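Local coordinates for protein 6-phosphogluconate dehydrogenase (Decarboxylating) (Geobacter metallireducens, PDB 4E21) that probably binds NADP and acts as a decarboxylating 6-phosphogluconate dehydrogenase of the pentose phosphate pathway, at residues Val85-Pro90 against Asp109-Gly114; Val93-Leu98 against Ile123-Gln128; Asp264-Trp269 against Leu282-Leu287; Ile216-Met221 against Ser325-Arg330. One frame throughout, in Å; residues are numbered along the deposited sequence.

Contact 1: residues Val85-Pro90 against Asp109-Gly114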
loop_
_atom_site.group_PDB
_atom_site.type_symbol
_atom_site.label_atom_id
_atom_site.label_comp_id
_atom_site.label_asym_id
_atom_site.label_seq_id
_atom_site.Cartn_x
_atom_site.Cartn_y
_atom_site.Cartn_z
ATOM N N VAL B 85 -27.113 -33.435 -6.605
ATOM C CA VAL B 85 -26.788 -32.710 -7.835
ATOM C C VAL B 85 -25.665 -31.680 -7.646
ATOM O O VAL B 85 -25.812 -30.740 -6.875
ATOM C CB VAL B 85 -28.024 -31.988 -8.420
ATOM C CG1 VAL B 85 -27.671 -31.302 -9.764
ATOM C CG2 VAL B 85 -29.198 -32.958 -8.565
ATOM N N TRP B 86 -24.562 -31.853 -8.369
ATOM C CA TRP B 86 -23.418 -30.943 -8.290
ATOM C C TRP B 86 -23.387 -29.987 -9.486
ATOM O O TRP B 86 -23.487 -30.427 -10.638
ATOM C CB TRP B 86 -22.130 -31.755 -8.233
ATOM C CG TRP B 86 -20.928 -31.005 -7.744
ATOM C CD1 TRP B 86 -20.280 -29.980 -8.384
ATOM C CD2 TRP B 86 -20.198 -31.243 -6.530
ATOM N NE1 TRP B 86 -19.200 -29.569 -7.642
ATOM C CE2 TRP B 86 -19.130 -30.320 -6.499
ATOM C CE3 TRP B 86 -20.354 -32.133 -5.460
ATOM C CZ2 TRP B 86 -18.227 -30.264 -5.441
ATOM C CZ3 TRP B 86 -19.454 -32.087 -4.420
ATOM C CH2 TRP B 86 -18.402 -31.156 -4.415
ATOM N N LEU B 87 -23.287 -28.681 -9.219
ATOM C CA LEU B 87 -23.164 -27.680 -10.284
ATOM C C LEU B 87 -21.716 -27.196 -10.407
ATOM O O LEU B 87 -21.099 -26.825 -9.412
ATOM C CB LEU B 87 -24.089 -26.476 -10.050
ATOM C CG LEU B 87 -25.588 -26.697 -9.779
ATOM C CD1 LEU B 87 -26.291 -25.382 -9.495
ATOM C CD2 LEU B 87 -26.282 -27.390 -10.948
HETATM N N MSE B 88 -21.181 -27.230 -11.626
HETATM C CA MSE B 88 -19.901 -26.607 -11.969
HETATM C C MSE B 88 -20.127 -25.744 -13.207
HETATM O O MSE B 88 -19.456 -25.914 -14.227
HETATM C CB MSE B 88 -18.804 -27.636 -12.269
HETATM C CG MSE B 88 -18.115 -28.251 -11.062
HETATM SE SE MSE B 88 -17.680 -26.968 -9.642
HETATM C CE MSE B 88 -16.011 -27.686 -9.037
ATOM N N VAL B 89 -21.094 -24.837 -13.114
ATOM C CA VAL B 89 -21.372 -23.893 -14.190
ATOM C C VAL B 89 -20.830 -22.493 -13.849
ATOM O O VAL B 89 -20.443 -22.231 -12.708
ATOM C CB VAL B 89 -22.889 -23.820 -14.485
ATOM C CG1 VAL B 89 -23.404 -25.177 -14.905
ATOM C CG2 VAL B 89 -23.660 -23.339 -13.272
ATOM N N PRO B 90 -20.766 -21.598 -14.850
ATOM C CA PRO B 90 -20.467 -20.196 -14.556
ATOM C C PRO B 90 -21.388 -19.620 -13.496
ATOM O O PRO B 90 -22.549 -20.026 -13.390
ATOM C CB PRO B 90 -20.703 -19.511 -15.903
ATOM C CG PRO B 90 -20.256 -20.535 -16.893
ATOM C CD PRO B 90 -20.672 -21.882 -16.296
ATOM N N ASP B 109 -33.931 -33.805 -1.771
ATOM C CA ASP B 109 -32.807 -33.660 -2.692
ATOM C C ASP B 109 -31.782 -32.651 -2.147
ATOM O O ASP B 109 -32.118 -31.756 -1.361
ATOM C CB ASP B 109 -33.266 -33.199 -4.077
ATOM C CG ASP B 109 -33.942 -34.304 -4.878
ATOM O OD1 ASP B 109 -33.961 -35.472 -4.416
ATOM O OD2 ASP B 109 -34.440 -33.988 -5.986
ATOM N N ILE B 110 -30.540 -32.814 -2.586
ATOM C CA ILE B 110 -29.438 -31.918 -2.265
ATOM C C ILE B 110 -28.827 -31.375 -3.559
ATOM O O ILE B 110 -28.521 -32.146 -4.489
ATOM C CB ILE B 110 -28.308 -32.682 -1.530
ATOM C CG1 ILE B 110 -28.795 -33.236 -0.201
ATOM C CG2 ILE B 110 -27.050 -31.794 -1.336
ATOM C CD1 ILE B 110 -27.777 -34.141 0.469
ATOM N N VAL B 111 -28.643 -30.057 -3.610
ATOM C CA VAL B 111 -27.987 -29.389 -4.734
ATOM C C VAL B 111 -26.705 -28.716 -4.236
ATOM O O VAL B 111 -26.696 -28.002 -3.230
ATOM C CB VAL B 111 -28.927 -28.346 -5.407
ATOM C CG1 VAL B 111 -28.227 -27.616 -6.573
ATOM C CG2 VAL B 111 -30.177 -29.016 -5.905
ATOM N N ILE B 112 -25.609 -28.978 -4.920
ATOM C CA ILE B 112 -24.336 -28.413 -4.531
ATOM C C ILE B 112 -23.867 -27.420 -5.586
ATOM O O ILE B 112 -23.847 -27.753 -6.770
ATOM C CB ILE B 112 -23.303 -29.521 -4.371
ATOM C CG1 ILE B 112 -23.817 -30.536 -3.342
ATOM C CG2 ILE B 112 -21.911 -28.933 -4.001
ATOM C CD1 ILE B 112 -23.240 -31.901 -3.519
ATOM N N ASP B 113 -23.530 -26.203 -5.170
ATOM C CA ASP B 113 -22.874 -25.244 -6.076
ATOM C C ASP B 113 -21.385 -25.199 -5.733
ATOM O O ASP B 113 -20.981 -24.730 -4.661
ATOM C CB ASP B 113 -23.486 -23.857 -5.951
ATOM C CG ASP B 113 -22.804 -22.830 -6.848
ATOM O OD1 ASP B 113 -21.992 -23.218 -7.706
ATOM O OD2 ASP B 113 -23.096 -21.626 -6.697
ATOM N N GLY B 114 -20.579 -25.740 -6.630
ATOM C CA GLY B 114 -19.164 -25.888 -6.401
ATOM C C GLY B 114 -18.360 -24.873 -7.179
ATOM O O GLY B 114 -17.138 -24.890 -7.138
#

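Contact 2: residues Val93-Leu98 against Ile123-Gln128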
loop_
_atom_site.group_PDB
_atom_site.type_symbol
_atom_site.label_atom_id
_atom_site.label_comp_id
_atom_site.label_asym_id
_atom_site.label_seq_id
_atom_site.Cartn_x
_atom_site.Cartn_y
_atom_site.Cartn_z
ATOM N N VAL B 93 -24.785 -18.290 -14.564
ATOM C CA VAL B 93 -25.724 -19.237 -15.148
ATOM C C VAL B 93 -26.493 -19.982 -14.047
ATOM O O VAL B 93 -27.501 -20.649 -14.309
ATOM C CB VAL B 93 -24.951 -20.240 -16.044
ATOM C CG1 VAL B 93 -25.775 -21.487 -16.308
ATOM C CG2 VAL B 93 -24.550 -19.576 -17.348
ATOM N N VAL B 94 -26.013 -19.843 -12.811
ATOM C CA VAL B 94 -26.515 -20.612 -11.684
ATOM C C VAL B 94 -28.001 -20.411 -11.423
ATOM O O VAL B 94 -28.751 -21.368 -11.387
ATOM C CB VAL B 94 -25.726 -20.341 -10.394
ATOM C CG1 VAL B 94 -26.346 -21.085 -9.231
ATOM C CG2 VAL B 94 -24.284 -20.797 -10.564
ATOM N N ASP B 95 -28.420 -19.170 -11.236
ATOM C CA ASP B 95 -29.800 -18.905 -10.859
ATOM C C ASP B 95 -30.768 -19.471 -11.905
ATOM O O ASP B 95 -31.826 -19.997 -11.561
ATOM C CB ASP B 95 -30.036 -17.407 -10.625
ATOM C CG ASP B 95 -29.686 -16.956 -9.189
ATOM O OD1 ASP B 95 -29.992 -17.688 -8.227
ATOM O OD2 ASP B 95 -29.115 -15.850 -9.011
ATOM N N SER B 96 -30.392 -19.391 -13.176
ATOM C CA SER B 96 -31.280 -19.841 -14.233
ATOM C C SER B 96 -31.209 -21.358 -14.373
ATOM O O SER B 96 -32.100 -21.986 -14.941
ATOM C CB SER B 96 -30.936 -19.168 -15.560
ATOM O OG SER B 96 -29.889 -19.879 -16.195
HETATM N N MSE B 97 -30.140 -21.952 -13.871
HETATM C CA MSE B 97 -30.073 -23.398 -13.838
HETATM C C MSE B 97 -31.019 -23.888 -12.739
HETATM O O MSE B 97 -31.652 -24.934 -12.876
HETATM C CB MSE B 97 -28.643 -23.868 -13.598
HETATM C CG MSE B 97 -28.442 -25.347 -13.781
HETATM SE SE MSE B 97 -29.084 -26.058 -15.485
HETATM C CE MSE B 97 -27.701 -25.338 -16.670
ATOM N N LEU B 98 -31.141 -23.107 -11.664
ATOM C CA LEU B 98 -31.998 -23.476 -10.549
ATOM C C LEU B 98 -33.479 -23.284 -10.901
ATOM O O LEU B 98 -34.319 -24.101 -10.535
ATOM C CB LEU B 98 -31.630 -22.684 -9.293
ATOM C CG LEU B 98 -30.256 -22.978 -8.677
ATOM C CD1 LEU B 98 -30.039 -22.141 -7.423
ATOM C CD2 LEU B 98 -30.104 -24.461 -8.377
ATOM N N ILE B 123 -26.554 -17.610 0.310
ATOM C CA ILE B 123 -27.505 -17.351 1.373
ATOM C C ILE B 123 -28.940 -17.208 0.831
ATOM O O ILE B 123 -29.877 -17.811 1.370
ATOM C CB ILE B 123 -27.123 -16.131 2.203
ATOM C CG1 ILE B 123 -25.843 -16.421 3.003
ATOM C CG2 ILE B 123 -28.253 -15.777 3.159
ATOM C CD1 ILE B 123 -25.271 -15.194 3.670
ATOM N N ARG B 124 -29.106 -16.433 -0.238
ATOM C CA ARG B 124 -30.424 -16.244 -0.827
ATOM C C ARG B 124 -30.911 -17.551 -1.450
ATOM O O ARG B 124 -32.028 -18.012 -1.181
ATOM C CB ARG B 124 -30.407 -15.137 -1.875
ATOM C CG ARG B 124 -31.565 -15.255 -2.845
ATOM C CD ARG B 124 -31.568 -14.187 -3.904
ATOM N NE ARG B 124 -30.352 -14.180 -4.712
ATOM C CZ ARG B 124 -30.198 -14.864 -5.837
ATOM N NH1 ARG B 124 -31.164 -15.638 -6.304
ATOM N NH2 ARG B 124 -29.066 -14.768 -6.501
ATOM N N ARG B 125 -30.063 -18.143 -2.284
ATOM C CA ARG B 125 -30.406 -19.385 -2.960
ATOM C C ARG B 125 -30.771 -20.490 -1.971
ATOM O O ARG B 125 -31.693 -21.257 -2.221
ATOM C CB ARG B 125 -29.256 -19.836 -3.861
ATOM C CG ARG B 125 -29.153 -19.027 -5.131
ATOM C CD ARG B 125 -27.857 -19.300 -5.856
ATOM N NE ARG B 125 -27.679 -18.374 -6.966
ATOM C CZ ARG B 125 -26.503 -18.016 -7.491
ATOM N NH1 ARG B 125 -25.358 -18.496 -7.015
ATOM N NH2 ARG B 125 -26.480 -17.169 -8.511
ATOM N N ALA B 126 -30.044 -20.584 -0.856
ATOM C CA ALA B 126 -30.292 -21.672 0.083
ATOM C C ALA B 126 -31.693 -21.537 0.646
ATOM O O ALA B 126 -32.361 -22.536 0.885
ATOM C CB ALA B 126 -29.259 -21.699 1.206
ATOM N N ASP B 127 -32.120 -20.293 0.848
ATOM C CA ASP B 127 -33.436 -19.987 1.398
ATOM C C ASP B 127 -34.559 -20.327 0.443
ATOM O O ASP B 127 -35.595 -20.869 0.834
ATOM C CB ASP B 127 -33.532 -18.511 1.731
ATOM C CG ASP B 127 -33.138 -18.229 3.139
ATOM O OD1 ASP B 127 -33.429 -19.099 3.994
ATOM O OD2 ASP B 127 -32.542 -17.154 3.392
ATOM N N GLN B 128 -34.359 -19.982 -0.815
ATOM C CA GLN B 128 -35.332 -20.318 -1.814
ATOM C C GLN B 128 -35.550 -21.831 -1.894
ATOM O O GLN B 128 -36.678 -22.300 -1.855
ATOM C CB GLN B 128 -34.902 -19.740 -3.154
ATOM C CG GLN B 128 -35.034 -18.233 -3.195
ATOM C CD GLN B 128 -34.484 -17.649 -4.494
ATOM O OE1 GLN B 128 -34.119 -18.391 -5.426
ATOM N NE2 GLN B 128 -34.422 -16.311 -4.566
#

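Contact 3: residues Asp264-Trp269 against Leu282-Leu287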
loop_
_atom_site.group_PDB
_atom_site.type_symbol
_atom_site.label_atom_id
_atom_site.label_comp_id
_atom_site.label_asym_id
_atom_site.label_seq_id
_atom_site.Cartn_x
_atom_site.Cartn_y
_atom_site.Cartn_z
ATOM N N ASP B 264 17.456 -20.418 -10.870
ATOM C CA ASP B 264 18.216 -21.101 -9.816
ATOM C C ASP B 264 17.809 -20.675 -8.419
ATOM O O ASP B 264 17.714 -21.511 -7.514
ATOM C CB ASP B 264 19.724 -20.912 -9.980
ATOM C CG ASP B 264 20.317 -21.822 -11.038
ATOM O OD1 ASP B 264 19.565 -22.591 -11.657
ATOM O OD2 ASP B 264 21.548 -21.760 -11.248
ATOM N N ILE B 265 17.584 -19.373 -8.241
ATOM C CA ILE B 265 17.265 -18.846 -6.921
ATOM C C ILE B 265 15.933 -19.379 -6.384
ATOM O O ILE B 265 15.864 -19.808 -5.224
ATOM C CB ILE B 265 17.281 -17.309 -6.897
ATOM C CG1 ILE B 265 18.720 -16.802 -7.021
ATOM C CG2 ILE B 265 16.627 -16.771 -5.609
ATOM C CD1 ILE B 265 18.775 -15.357 -7.374
ATOM N N THR B 266 14.882 -19.350 -7.206
ATOM C CA THR B 266 13.628 -19.963 -6.797
ATOM C C THR B 266 13.814 -21.453 -6.527
ATOM O O THR B 266 13.254 -21.979 -5.554
ATOM C CB THR B 266 12.449 -19.725 -7.793
ATOM O OG1 THR B 266 12.831 -20.134 -9.111
ATOM C CG2 THR B 266 12.074 -18.251 -7.814
ATOM N N GLU B 267 14.593 -22.144 -7.366
ATOM C CA GLU B 267 14.854 -23.565 -7.095
ATOM C C GLU B 267 15.495 -23.746 -5.715
ATOM O O GLU B 267 15.016 -24.547 -4.921
ATOM C CB GLU B 267 15.732 -24.210 -8.160
ATOM C CG GLU B 267 15.980 -25.691 -7.874
ATOM C CD GLU B 267 14.689 -26.519 -7.930
ATOM O OE1 GLU B 267 13.808 -26.196 -8.748
ATOM O OE2 GLU B 267 14.557 -27.490 -7.164
ATOM N N VAL B 268 16.562 -22.986 -5.420
ATOM C CA VAL B 268 17.261 -23.128 -4.135
ATOM C C VAL B 268 16.394 -22.816 -2.914
ATOM O O VAL B 268 16.571 -23.420 -1.845
ATOM C CB VAL B 268 18.596 -22.309 -4.068
ATOM C CG1 VAL B 268 18.347 -20.881 -3.593
ATOM C CG2 VAL B 268 19.555 -22.980 -3.124
ATOM N N TRP B 269 15.458 -21.879 -3.067
ATOM C CA TRP B 269 14.509 -21.587 -1.989
ATOM C C TRP B 269 13.530 -22.733 -1.644
ATOM O O TRP B 269 12.950 -22.724 -0.565
ATOM C CB TRP B 269 13.711 -20.317 -2.264
ATOM C CG TRP B 269 14.494 -19.033 -2.148
ATOM C CD1 TRP B 269 15.670 -18.824 -1.454
ATOM C CD2 TRP B 269 14.131 -17.766 -2.703
ATOM N NE1 TRP B 269 16.052 -17.506 -1.560
ATOM C CE2 TRP B 269 15.124 -16.837 -2.322
ATOM C CE3 TRP B 269 13.064 -17.326 -3.496
ATOM C CZ2 TRP B 269 15.077 -15.489 -2.713
ATOM C CZ3 TRP B 269 13.023 -15.992 -3.878
ATOM C CH2 TRP B 269 14.023 -15.088 -3.482
ATOM N N LEU B 282 5.732 -23.539 -8.336
ATOM C CA LEU B 282 5.204 -23.146 -9.637
ATOM C C LEU B 282 6.053 -22.067 -10.291
ATOM O O LEU B 282 6.273 -22.087 -11.504
ATOM C CB LEU B 282 3.766 -22.649 -9.503
ATOM C CG LEU B 282 2.724 -23.683 -9.036
ATOM C CD1 LEU B 282 1.265 -23.117 -9.025
ATOM C CD2 LEU B 282 2.803 -24.948 -9.892
ATOM N N SER B 283 6.491 -21.100 -9.489
ATOM C CA SER B 283 7.364 -20.041 -9.986
ATOM C C SER B 283 8.649 -20.641 -10.526
ATOM O O SER B 283 9.128 -20.230 -11.576
ATOM C CB SER B 283 7.709 -19.045 -8.875
ATOM O OG SER B 283 6.563 -18.273 -8.553
ATOM N N ALA B 284 9.200 -21.605 -9.790
ATOM C CA ALA B 284 10.418 -22.274 -10.213
ATOM C C ALA B 284 10.211 -22.992 -11.549
ATOM O O ALA B 284 11.087 -22.987 -12.422
ATOM C CB ALA B 284 10.879 -23.267 -9.144
ATOM N N THR B 285 9.041 -23.608 -11.708
ATOM C CA THR B 285 8.757 -24.369 -12.921
ATOM C C THR B 285 8.612 -23.440 -14.100
ATOM O O THR B 285 9.184 -23.690 -15.160
ATOM C CB THR B 285 7.534 -25.247 -12.751
ATOM O OG1 THR B 285 7.833 -26.233 -11.759
ATOM C CG2 THR B 285 7.168 -25.924 -14.059
ATOM N N ALA B 286 7.882 -22.345 -13.903
ATOM C CA ALA B 286 7.731 -21.344 -14.954
ATOM C C ALA B 286 9.070 -20.703 -15.347
ATOM O O ALA B 286 9.332 -20.454 -16.519
ATOM C CB ALA B 286 6.735 -20.281 -14.536
ATOM N N LEU B 287 9.909 -20.407 -14.366
ATOM C CA LEU B 287 11.168 -19.729 -14.665
ATOM C C LEU B 287 12.171 -20.673 -15.322
ATOM O O LEU B 287 12.924 -20.257 -16.191
ATOM C CB LEU B 287 11.743 -19.067 -13.418
ATOM C CG LEU B 287 10.991 -17.777 -13.120
ATOM C CD1 LEU B 287 11.259 -17.375 -11.692
ATOM C CD2 LEU B 287 11.426 -16.682 -14.082
#

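Contact 4: residues Ile216-Met221 against Ser325-Arg330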
loop_
_atom_site.group_PDB
_atom_site.type_symbol
_atom_site.label_atom_id
_atom_site.label_comp_id
_atom_site.label_asym_id
_atom_site.label_seq_id
_atom_site.Cartn_x
_atom_site.Cartn_y
_atom_site.Cartn_z
ATOM N N ILE B 216 -5.863 -14.287 -0.263
ATOM C CA ILE B 216 -4.555 -14.630 0.259
ATOM C C ILE B 216 -3.620 -15.043 -0.883
ATOM O O ILE B 216 -2.472 -14.596 -0.966
ATOM C CB ILE B 216 -4.666 -15.736 1.301
ATOM C CG1 ILE B 216 -5.378 -15.207 2.543
ATOM C CG2 ILE B 216 -3.296 -16.271 1.654
ATOM C CD1 ILE B 216 -5.736 -16.264 3.539
ATOM N N GLU B 217 -4.146 -15.857 -1.786
ATOM C CA GLU B 217 -3.392 -16.313 -2.932
ATOM C C GLU B 217 -2.863 -15.149 -3.764
ATOM O O GLU B 217 -1.757 -15.214 -4.253
ATOM C CB GLU B 217 -4.244 -17.259 -3.757
ATOM C CG GLU B 217 -3.715 -17.633 -5.104
ATOM C CD GLU B 217 -4.848 -18.236 -5.940
ATOM O OE1 GLU B 217 -5.412 -19.262 -5.523
ATOM O OE2 GLU B 217 -5.220 -17.667 -6.985
ATOM N N TYR B 218 -3.650 -14.090 -3.899
ATOM C CA TYR B 218 -3.233 -12.903 -4.636
ATOM C C TYR B 218 -2.053 -12.237 -3.911
ATOM O O TYR B 218 -1.065 -11.867 -4.539
ATOM C CB TYR B 218 -4.368 -11.885 -4.723
ATOM C CG TYR B 218 -5.401 -12.079 -5.806
ATOM C CD1 TYR B 218 -5.827 -13.340 -6.208
ATOM C CD2 TYR B 218 -6.010 -10.977 -6.393
ATOM C CE1 TYR B 218 -6.820 -13.489 -7.198
ATOM C CE2 TYR B 218 -6.989 -11.117 -7.370
ATOM C CZ TYR B 218 -7.382 -12.362 -7.766
ATOM O OH TYR B 218 -8.354 -12.441 -8.735
ATOM N N GLY B 219 -2.196 -12.059 -2.594
ATOM C CA GLY B 219 -1.160 -11.493 -1.755
ATOM C C GLY B 219 0.136 -12.293 -1.830
ATOM O O GLY B 219 1.217 -11.712 -1.923
ATOM N N LEU B 220 0.032 -13.624 -1.803
ATOM C CA LEU B 220 1.212 -14.488 -1.847
ATOM C C LEU B 220 1.932 -14.377 -3.182
ATOM O O LEU B 220 3.143 -14.231 -3.203
ATOM C CB LEU B 220 0.853 -15.952 -1.599
ATOM C CG LEU B 220 0.095 -16.314 -0.328
ATOM C CD1 LEU B 220 -0.287 -17.784 -0.376
ATOM C CD2 LEU B 220 0.985 -16.024 0.892
HETATM N N MSE B 221 1.186 -14.454 -4.286
HETATM C CA MSE B 221 1.766 -14.286 -5.609
HETATM C C MSE B 221 2.427 -12.917 -5.791
HETATM O O MSE B 221 3.538 -12.832 -6.319
HETATM C CB MSE B 221 0.715 -14.508 -6.683
HETATM C CG MSE B 221 0.214 -15.940 -6.737
HETATM SE SE MSE B 221 -1.445 -16.091 -7.785
HETATM C CE MSE B 221 -0.862 -15.338 -9.477
ATOM N N SER B 325 -3.424 -4.205 -2.371
ATOM C CA SER B 325 -2.375 -3.811 -3.284
ATOM C C SER B 325 -2.074 -4.875 -4.339
ATOM O O SER B 325 -1.833 -4.542 -5.491
ATOM C CB SER B 325 -1.152 -3.382 -2.513
ATOM O OG SER B 325 -1.348 -2.021 -2.161
ATOM N N ALA B 326 -2.147 -6.148 -3.957
ATOM C CA ALA B 326 -1.953 -7.238 -4.920
ATOM C C ALA B 326 -3.050 -7.210 -5.986
ATOM O O ALA B 326 -2.795 -7.439 -7.182
ATOM C CB ALA B 326 -1.918 -8.593 -4.226
ATOM N N LEU B 327 -4.267 -6.919 -5.557
ATOM C CA LEU B 327 -5.367 -6.748 -6.497
ATOM C C LEU B 327 -5.132 -5.544 -7.421
ATOM O O LEU B 327 -5.317 -5.651 -8.647
ATOM C CB LEU B 327 -6.706 -6.601 -5.756
ATOM C CG LEU B 327 -7.953 -6.411 -6.627
ATOM C CD1 LEU B 327 -8.248 -7.656 -7.455
ATOM C CD2 LEU B 327 -9.157 -6.068 -5.740
ATOM N N TYR B 328 -4.738 -4.408 -6.838
ATOM C CA TYR B 328 -4.585 -3.175 -7.613
ATOM C C TYR B 328 -3.468 -3.312 -8.637
ATOM O O TYR B 328 -3.514 -2.688 -9.710
ATOM C CB TYR B 328 -4.349 -1.945 -6.722
ATOM C CG TYR B 328 -5.478 -1.695 -5.738
ATOM C CD1 TYR B 328 -5.232 -1.156 -4.470
ATOM C CD2 TYR B 328 -6.785 -2.013 -6.074
ATOM C CE1 TYR B 328 -6.278 -0.934 -3.560
ATOM C CE2 TYR B 328 -7.832 -1.814 -5.180
ATOM C CZ TYR B 328 -7.575 -1.269 -3.927
ATOM O OH TYR B 328 -8.612 -1.090 -3.056
ATOM N N GLU B 329 -2.463 -4.120 -8.305
ATOM C CA GLU B 329 -1.382 -4.329 -9.243
ATOM C C GLU B 329 -1.902 -5.033 -10.475
ATOM O O GLU B 329 -1.453 -4.759 -11.586
ATOM C CB GLU B 329 -0.203 -5.084 -8.598
ATOM C CG GLU B 329 0.597 -4.211 -7.595
ATOM C CD GLU B 329 1.642 -5.019 -6.854
ATOM O OE1 GLU B 329 1.349 -6.173 -6.516
ATOM O OE2 GLU B 329 2.761 -4.525 -6.622
ATOM N N ARG B 330 -2.843 -5.946 -10.284
ATOM C CA ARG B 330 -3.486 -6.580 -11.425
ATOM C C ARG B 330 -4.245 -5.540 -12.256
ATOM O O ARG B 330 -4.155 -5.561 -13.489
ATOM C CB ARG B 330 -4.398 -7.741 -10.995
ATOM C CG ARG B 330 -3.650 -8.860 -10.283
ATOM C CD ARG B 330 -4.489 -10.105 -10.156
ATOM N NE ARG B 330 -3.744 -11.184 -9.514
ATOM C CZ ARG B 330 -4.080 -12.468 -9.569
ATOM N NH1 ARG B 330 -5.143 -12.861 -10.266
ATOM N NH2 ARG B 330 -3.335 -13.357 -8.942
HETATM O O HOH W 1 -4.438 -15.986 -9.380
HETATM O O HOH W 2 -1.590 -11.321 -7.311
#

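Contact 1: residues Val85-Pro90 against Asp109-Gly114
The indole of Trp86 lies with one face against Ile112: CG2 of the isoleucine sits over the six-membered ring, 3.8 Å from its centroid and 9° off the normal, a CH-pi contact. Ile112 CD1 adds a second touch, 3.5 Å from CE3 of Trp86. At the indole edge, in the ring plane, comes the selenium of Met88, a selenomethionine, while Gly114 CA approaches NE1 obliquely at 3.9 Å. All this belongs to a Rossmann-type beta-alpha-beta unit, in which strands 84-87 and 110-113 run parallel side by side, joined through helix 94-101. CG of Trp86 stands anti to the backbone N (chi1 -163°), which carries the indole over toward Ile112.

Four backbone hydrogen bonds knit the pair in the staggered pattern of parallel strands. Val85 donates to Ile110 O and accepts from Ile112 N; Leu87 N then takes Ile112 O, and Gly114 N returns to Leu87 O. On the face away from the indole, Leu87 CD1 meets Val111 CG1 at 4.2 Å, under the cover of Met101 from helix 94-101. Asp113 shares that face, its OD2 bonded to Ser117 OG beyond the strand. The indole N-H of Trp86, though buried here, has no hydrogen-bond partner in the model. At the strand ends, where Gly114 has no side chain, Met88 SE rests 3.3 Å from Gly114 O.

Contact 2: residues Val93-Leu98 against Ile123-Gln128
Arg125 reaches across to Val94, Asp95 and Leu98, bridging two helices on the same side of the Rossmann-type sheet. Helices 94-101 and 119-130 run almost parallel here (3°), but their axes are 12.0 Å apart, and long side chains span the distance. From CB, which points at the facing helix, the arginine runs out extended. Its CG and CD pass Leu98, whose CD1 lies 3.9 Å from Arg125 CD. NE then binds Asp95 OD1 at 2.7 Å, in the plane of the guanidinium but well above that of the carboxylate. CZ takes Val94 CG1 on one face of the group, 3.5 Å away. NH2 closes a side-on, two-nitrogen grip by donating to Asp95 OD2, and NH1 turns on toward Ser117, to which its bond is weak.

Arg124 grips the same carboxylate end-on, its chain bent at chi3 (59°): NH1 goes to OD1 and NH2 to OD2. Each oxygen of Asp95 thus accepts two bonds, and at OD1 the two arginines arrive from opposite faces of the plane. With an alanine in place of Asp95, both oxygens go, and the two neighbouring guanidinium groups would probably lose their shared counter-charge and turn more freely. The Arg124 NH2 bond, 2.7 Å long, meets Asp95 OD2 at its syn lone pair.

Contact 3: residues Asp264-Trp269 against Leu282-Leu287
This is close helix-helix packing through small side chains, within the helical C-terminal part of the protein. Helices 262-269 and 278-289 run roughly antiparallel (150°), their segment axes 8.5 Å apart, and the nearest CA atoms, those of Thr266 and Ala284, are 5.2 Å from each other. Thr266 carries most of the contact. Its OG1 lies between the backbone N and the carbonyl carbon (chi1 54°), which turns the hydroxyl against Ala284, 3.4 Å from its CA, while still letting it hydrogen-bond to Leu262 O one turn back. The methyl CG2 crosses Leu287 at about a right angle, 4.1 Å from CD1. Glu267 only brushes the methyl of Ala284 with OE1, an oxygen bonded to Thr183 of a second subunit; OE2 forms salt bridges with Arg270 and Arg271. Beyond the pair itself, Leu228 of helix 205-232 also packs on Thr266, and Leu343 of a third subunit packs on Leu287.

Contact 4: residues Ile216-Met221 against Ser325-Arg330
Arg330 lays its guanidinium flat on the ring of Tyr218, a stacked cation-pi pair where helices 205-232 and 321-333 cross at 74° in the helical C-terminal domain. CZ of Arg330 stands 3.6 Å from the ring centroid, almost straight above the ring centre, with the two planes 12° apart. The arginine gets there by extending from CG to NE, having left the backbone with CG anti to its carbonyl carbon (chi1 -61°). Leu327 CD1 meets the ring edge at CE2, 3.7 Å away. Where the backbones come nearest, Ala326 CB touches Tyr218 O.

Polar bonds fix the guanidinium's rotation: NH1 donates to Ser301 O, NE reaches Tyr218 O through one water, and NH2 reaches Glu217 OE2 through another. A leucine in place of Tyr218 would lack the flat ring and is likely to leave the charged group without its stacking surface and less firmly oriented. Beside the stack the selenomethionine Met221, bent at chi3, sets CE 3.2 Å from Arg330 NH2.

In the fold
Contacts 1 and 2 belong to the Rossmann-type domain and touch each other: Leu98 of contact 2 packs on Leu87 and Val111 of contact 1, so helix 94-101 covers the very strands it links. All four are buried, but contact 1 is sheet core held by backbone bonds and apolar packing, whereas contact 2, farther from the chain's centre, depends on charged side chains. Contacts 3 and 4 lie in the helical C-terminal part, the 264-269/282-287 pair nested within the chain loop that contact 4 closes. Contact 3 centres on the small residues Thr266 and Ala284, with no hydrogen bond between its segments; contact 4 uses a cation-pi stack and waters. Contacts 3 and 4 meet neighbouring subunits at several residues, contact 2 at one, and contact 1 at none.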